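Local coordinates for beta-lactamase Mb2281c (Mycobacterium bovis, PDB 3I7J), which probably acts as a serine hydrolase of the beta-lactamase and penicillin-binding protein clan, with beta-lactams or related compounds as likely substrates, at residues L75-S80 against V180-L185; H174-T179 against W200-E205. One frame throughout, in Å; residues are numbered along the deposited sequence.

Interaction 1 (L75-S80 against V180-L185)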
loop_
_atom_site.group_PDB
_atom_site.type_symbol
_atom_site.label_atom_id
_atom_site.label_comp_id
_atom_site.label_asym_id
_atom_site.label_seq_id
_atom_site.Cartn_x
_atom_site.Cartn_y
_atom_site.Cartn_z
ATOM N N LEU A 75 -3.153 -11.819 8.220
ATOM C CA LEU A 75 -2.329 -11.777 7.023
ATOM C C LEU A 75 -2.241 -10.356 6.477
ATOM O O LEU A 75 -1.159 -9.890 6.117
ATOM C CB LEU A 75 -2.883 -12.729 5.969
ATOM C CG LEU A 75 -2.877 -14.187 6.438
ATOM C CD1 LEU A 75 -3.592 -15.054 5.400
ATOM C CD2 LEU A 75 -1.430 -14.659 6.624
ATOM N N LEU A 76 -3.377 -9.666 6.442
ATOM C CA LEU A 76 -3.441 -8.294 5.947
ATOM C C LEU A 76 -2.652 -7.309 6.806
ATOM O O LEU A 76 -2.051 -6.362 6.288
ATOM C CB LEU A 76 -4.904 -7.843 5.879
ATOM C CG LEU A 76 -5.744 -8.405 4.724
ATOM C CD1 LEU A 76 -7.235 -8.207 4.981
ATOM C CD2 LEU A 76 -5.323 -7.713 3.442
ATOM N N ALA A 77 -2.654 -7.544 8.116
ATOM C CA ALA A 77 -1.976 -6.671 9.069
ATOM C C ALA A 77 -0.572 -7.129 9.474
ATOM O O ALA A 77 0.050 -6.518 10.342
ATOM C CB ALA A 77 -2.843 -6.507 10.320
ATOM N N HIS A 78 -0.079 -8.194 8.851
ATOM C CA HIS A 78 1.252 -8.713 9.148
ATOM C C HIS A 78 1.413 -9.154 10.602
ATOM O O HIS A 78 2.418 -8.847 11.246
ATOM C CB HIS A 78 2.322 -7.663 8.808
ATOM C CG HIS A 78 2.262 -7.186 7.392
ATOM N ND1 HIS A 78 2.607 -7.986 6.324
ATOM C CD2 HIS A 78 1.835 -6.016 6.863
ATOM C CE1 HIS A 78 2.391 -7.330 5.197
ATOM N NE2 HIS A 78 1.922 -6.132 5.497
ATOM N N THR A 79 0.422 -9.868 11.128
ATOM C CA THR A 79 0.510 -10.358 12.497
ATOM C C THR A 79 0.307 -11.873 12.567
ATOM O O THR A 79 0.093 -12.419 13.644
ATOM C CB THR A 79 -0.536 -9.680 13.432
ATOM O OG1 THR A 79 -1.862 -10.022 13.006
ATOM C CG2 THR A 79 -0.374 -8.168 13.420
ATOM N N SER A 80 0.398 -12.555 11.428
ATOM C CA SER A 80 0.199 -14.005 11.397
ATOM C C SER A 80 1.329 -14.802 12.055
ATOM O O SER A 80 1.173 -15.997 12.295
ATOM C CB SER A 80 0.031 -14.490 9.955
ATOM O OG SER A 80 1.254 -14.374 9.245
ATOM N N VAL A 180 -5.880 1.070 12.710
ATOM C CA VAL A 180 -4.862 0.157 13.179
ATOM C C VAL A 180 -5.461 -1.162 13.663
ATOM O O VAL A 180 -6.381 -1.199 14.479
ATOM C CB VAL A 180 -3.983 0.803 14.296
ATOM C CG1 VAL A 180 -4.851 1.283 15.442
ATOM C CG2 VAL A 180 -2.944 -0.207 14.785
ATOM N N GLN A 181 -4.926 -2.241 13.109
ATOM C CA GLN A 181 -5.343 -3.596 13.411
ATOM C C GLN A 181 -4.287 -4.195 14.334
ATOM O O GLN A 181 -3.094 -4.119 14.036
ATOM C CB GLN A 181 -5.406 -4.383 12.105
ATOM C CG GLN A 181 -6.311 -3.756 11.045
ATOM C CD GLN A 181 -7.775 -3.883 11.408
ATOM O OE1 GLN A 181 -8.217 -4.939 11.841
ATOM N NE2 GLN A 181 -8.535 -2.814 11.220
ATOM N N PHE A 182 -4.716 -4.796 15.441
ATOM C CA PHE A 182 -3.776 -5.370 16.406
ATOM C C PHE A 182 -2.859 -4.235 16.890
ATOM O O PHE A 182 -1.651 -4.253 16.672
ATOM C CB PHE A 182 -2.940 -6.473 15.754
ATOM C CG PHE A 182 -3.753 -7.601 15.183
ATOM C CD1 PHE A 182 -4.274 -8.602 16.010
ATOM C CD2 PHE A 182 -4.001 -7.661 13.812
ATOM C CE1 PHE A 182 -5.035 -9.654 15.478
ATOM C CE2 PHE A 182 -4.757 -8.699 13.263
ATOM C CZ PHE A 182 -5.279 -9.703 14.096
ATOM N N PRO A 183 -3.438 -3.220 17.550
ATOM C CA PRO A 183 -2.692 -2.070 18.068
ATOM C C PRO A 183 -1.751 -2.450 19.201
ATOM O O PRO A 183 -1.950 -3.467 19.867
ATOM C CB PRO A 183 -3.802 -1.144 18.550
ATOM C CG PRO A 183 -4.815 -2.121 19.072
ATOM C CD PRO A 183 -4.859 -3.125 17.933
ATOM N N GLY A 184 -0.728 -1.628 19.412
ATOM C CA GLY A 184 0.214 -1.869 20.488
ATOM C C GLY A 184 1.428 -2.687 20.111
ATOM O O GLY A 184 2.348 -2.814 20.910
ATOM N N LEU A 185 1.440 -3.232 18.897
ATOM C CA LEU A 185 2.559 -4.049 18.449
ATOM C C LEU A 185 3.731 -3.242 17.885
ATOM O O LEU A 185 3.555 -2.354 17.045
ATOM C CB LEU A 185 2.075 -5.058 17.405
ATOM C CG LEU A 185 0.975 -6.029 17.852
ATOM C CD1 LEU A 185 0.611 -6.937 16.687
ATOM C CD2 LEU A 185 1.452 -6.864 19.050
#

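Interaction 2 (H174-T179 against W200-E205)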
loop_
_atom_site.group_PDB
_atom_site.type_symbol
_atom_site.label_atom_id
_atom_site.label_comp_id
_atom_site.label_asym_id
_atom_site.label_seq_id
_atom_site.Cartn_x
_atom_site.Cartn_y
_atom_site.Cartn_z
ATOM N N HIS A 174 -13.545 0.589 4.303
ATOM C CA HIS A 174 -12.397 1.483 4.140
ATOM C C HIS A 174 -11.979 2.115 5.458
ATOM O O HIS A 174 -10.785 2.295 5.719
ATOM C CB HIS A 174 -12.688 2.581 3.113
ATOM C CG HIS A 174 -11.534 3.507 2.881
ATOM N ND1 HIS A 174 -11.428 4.739 3.492
ATOM C CD2 HIS A 174 -10.420 3.370 2.122
ATOM C CE1 HIS A 174 -10.303 5.321 3.119
ATOM N NE2 HIS A 174 -9.672 4.509 2.287
ATOM N N ALA A 175 -12.960 2.462 6.281
ATOM C CA ALA A 175 -12.673 3.046 7.581
ATOM C C ALA A 175 -11.933 1.994 8.408
ATOM O O ALA A 175 -10.959 2.295 9.098
ATOM C CB ALA A 175 -13.969 3.445 8.280
ATOM N N ASP A 176 -12.403 0.754 8.323
ATOM C CA ASP A 176 -11.798 -0.349 9.051
ATOM C C ASP A 176 -10.386 -0.641 8.531
ATOM O O ASP A 176 -9.461 -0.846 9.310
ATOM C CB ASP A 176 -12.681 -1.596 8.927
ATOM C CG ASP A 176 -12.153 -2.775 9.737
ATOM O OD1 ASP A 176 -12.948 -3.662 10.096
ATOM O OD2 ASP A 176 -10.943 -2.822 10.008
ATOM N N ALA A 177 -10.231 -0.651 7.211
ATOM C CA ALA A 177 -8.948 -0.918 6.587
ATOM C C ALA A 177 -7.928 0.167 6.911
ATOM O O ALA A 177 -6.728 -0.083 6.883
ATOM C CB ALA A 177 -9.117 -1.040 5.077
ATOM N N THR A 178 -8.397 1.377 7.197
ATOM C CA THR A 178 -7.486 2.471 7.524
ATOM C C THR A 178 -7.356 2.690 9.030
ATOM O O THR A 178 -6.880 3.732 9.480
ATOM C CB THR A 178 -7.913 3.794 6.848
ATOM O OG1 THR A 178 -9.284 4.078 7.155
ATOM C CG2 THR A 178 -7.732 3.690 5.341
ATOM N N THR A 179 -7.790 1.700 9.804
ATOM C CA THR A 179 -7.693 1.757 11.258
ATOM C C THR A 179 -6.656 0.731 11.689
ATOM O O THR A 179 -6.566 -0.357 11.109
ATOM C CB THR A 179 -9.027 1.407 11.939
ATOM O OG1 THR A 179 -10.005 2.388 11.594
ATOM C CG2 THR A 179 -8.860 1.370 13.451
ATOM N N TRP A 200 -0.246 -0.839 11.507
ATOM C CA TRP A 200 -0.625 -1.287 10.182
ATOM C C TRP A 200 -2.145 -1.438 10.137
ATOM O O TRP A 200 -2.782 -1.755 11.145
ATOM C CB TRP A 200 0.066 -2.619 9.866
ATOM C CG TRP A 200 0.639 -2.693 8.475
ATOM C CD1 TRP A 200 -0.041 -2.950 7.319
ATOM C CD2 TRP A 200 2.003 -2.458 8.094
ATOM N NE1 TRP A 200 0.812 -2.888 6.241
ATOM C CE2 TRP A 200 2.073 -2.588 6.687
ATOM C CE3 TRP A 200 3.175 -2.151 8.805
ATOM C CZ2 TRP A 200 3.270 -2.417 5.975
ATOM C CZ3 TRP A 200 4.366 -1.982 8.093
ATOM C CH2 TRP A 200 4.400 -2.115 6.691
ATOM N N GLY A 201 -2.722 -1.193 8.967
ATOM C CA GLY A 201 -4.158 -1.326 8.805
ATOM C C GLY A 201 -4.419 -2.660 8.140
ATOM O O GLY A 201 -3.695 -3.622 8.402
ATOM N N LEU A 202 -5.438 -2.734 7.288
ATOM C CA LEU A 202 -5.743 -3.979 6.591
ATOM C C LEU A 202 -5.025 -4.022 5.249
ATOM O O LEU A 202 -5.655 -3.949 4.193
ATOM C CB LEU A 202 -7.254 -4.126 6.367
ATOM C CG LEU A 202 -8.144 -4.373 7.588
ATOM C CD1 LEU A 202 -9.607 -4.389 7.149
ATOM C CD2 LEU A 202 -7.770 -5.690 8.237
ATOM N N GLY A 203 -3.702 -4.131 5.290
ATOM C CA GLY A 203 -2.937 -4.193 4.059
ATOM C C GLY A 203 -2.259 -2.875 3.739
ATOM O O GLY A 203 -1.343 -2.819 2.923
ATOM N N PHE A 204 -2.720 -1.810 4.387
ATOM C CA PHE A 204 -2.154 -0.484 4.185
ATOM C C PHE A 204 -1.306 -0.120 5.406
ATOM O O PHE A 204 -1.741 -0.317 6.545
ATOM C CB PHE A 204 -3.263 0.571 4.052
ATOM C CG PHE A 204 -4.318 0.250 3.016
ATOM C CD1 PHE A 204 -3.989 -0.395 1.825
ATOM C CD2 PHE A 204 -5.636 0.674 3.206
ATOM C CE1 PHE A 204 -4.952 -0.608 0.838
ATOM C CE2 PHE A 204 -6.605 0.469 2.228
ATOM C CZ PHE A 204 -6.261 -0.174 1.040
ATOM N N GLU A 205 -0.105 0.412 5.196
ATOM C CA GLU A 205 0.696 0.810 6.346
ATOM C C GLU A 205 0.068 2.090 6.871
ATOM O O GLU A 205 -0.508 2.862 6.105
ATOM C CB GLU A 205 2.145 1.106 5.957
ATOM C CG GLU A 205 3.069 1.216 7.168
ATOM C CD GLU A 205 4.229 2.187 6.954
ATOM O OE1 GLU A 205 4.774 2.248 5.830
ATOM O OE2 GLU A 205 4.599 2.883 7.922
#

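Interaction 1 (L75-S80 against V180-L185)
Ala77 O and Gln181 O, one from each side of the contact, both accept a hydrogen bond from NH2 of Arg97, so a single guanidinium nitrogen ties the two loops together. No hydrogen bond passes directly between the segments; what meets there is mostly carbon. Where helix 72-76 ends, in a Schellman motif with His78 at positive phi, the CB of Ala77 points at the opposing loop and lies 3.8 Å from Gln181 CB. The same methyl sits at the edge of the Phe182 ring, near its plane, 3.9 Å from CD2. Thr79 takes the face. Its OG1 stands over the ring toward the rim, 3.2 Å from Phe182 CE2, while its CB is 4.3 Å from the ring centroid and 20° off the normal, a CH-pi contact. A chi1 of 64° sets OG1 between the backbone N and the carbonyl carbon and CG2 anti to the carbonyl carbon, beside the backbone N, where it meets Leu185 CD1 at 3.6 Å and Phe182 CD2 at 3.7 Å. The Thr79 and Leu185 side chains cross at about a right angle. Phe182 and Leu185 are the first and last residues of a type II turn with Pro183 and Gly184 at its corners, and both of their side chains reach Thr79. The Gln181 side chain turns away beyond CB, and its OE1 is bound by Arg73 NH1, while its NE2 binds Thr179 O. The Phe182 ring also meets that of His74. Buried without a hydrogen-bonding partner in the model, the Thr79 hydroxyl has the aromatic face as its close neighbour here; a weak interaction of its proton with the pi electrons is possible, and polar links between the two sides run through Arg97 and Arg73.

Interaction 2 (H174-T179 against W200-E205)
Ala177 and Leu202 meet where helix 171-177 ends against an inverse gamma turn centred on Leu202, in this beta-lactamase-family protein. The Leu202 side chain points at the helix, its CB 3.8 Å from Ala177 CB, and its CD1 branch runs on past Ala177 CA to the carboxylate of Asp176. There CD1 lies 3.5 Å from Asp176 OD2, the two side chains slanting across each other. With CG anti to the backbone N (chi1 -177°), the Asp176 carboxylate approaches Leu202 although the bond to CB does not point there, and OD2 also takes a weak hydrogen bond from NE2 of Gln181. Phe204 approaches Ala177 from another direction: its CE2 is 4.1 Å from Ala177 CB, and Thr178 CG2 stands at the ring edge, near its plane, 4.2 Å from CD2. Gln51 of helix 42-56 packs on both Ala177 and Phe204, so the contact continues into that helix. The last helical carbonyl is used by the turn: Leu202 N donates to Ala177 O over 3.0 Å in a nearly straight bond (166° at the hydrogen). With no side chain in the way, Gly201 brings its CA to 3.4 Å from the same oxygen, Ala177 O, in a CA-H...O contact.

In the fold
Interactions 1 and 2, with centres 10 Å apart, share a border because 180-185 continues directly from 174-179 while 200-205 lies beside both loops of interaction 1. Gln181 N is 2.9 Å from Trp200 O, a probable backbone hydrogen bond, and Ala77 CB packs 3.6 Å from Gly201 O. His78 and Trp200, which point away from their respective contacts, meet each other edge-to-face, with His78 CD2 3.3 Å from Trp200 NE1. Both rings reach Tyr99, and His78 also touches Lys43. Lys43, with Ser40, fits an SxxK pattern, and Tyr99 the second hydroxyl of a (S/Y)xN element, consistent with a serine beta-lactamase active site. Through His78 and Trp200 the two contacts thus adjoin the probable catalytic centre.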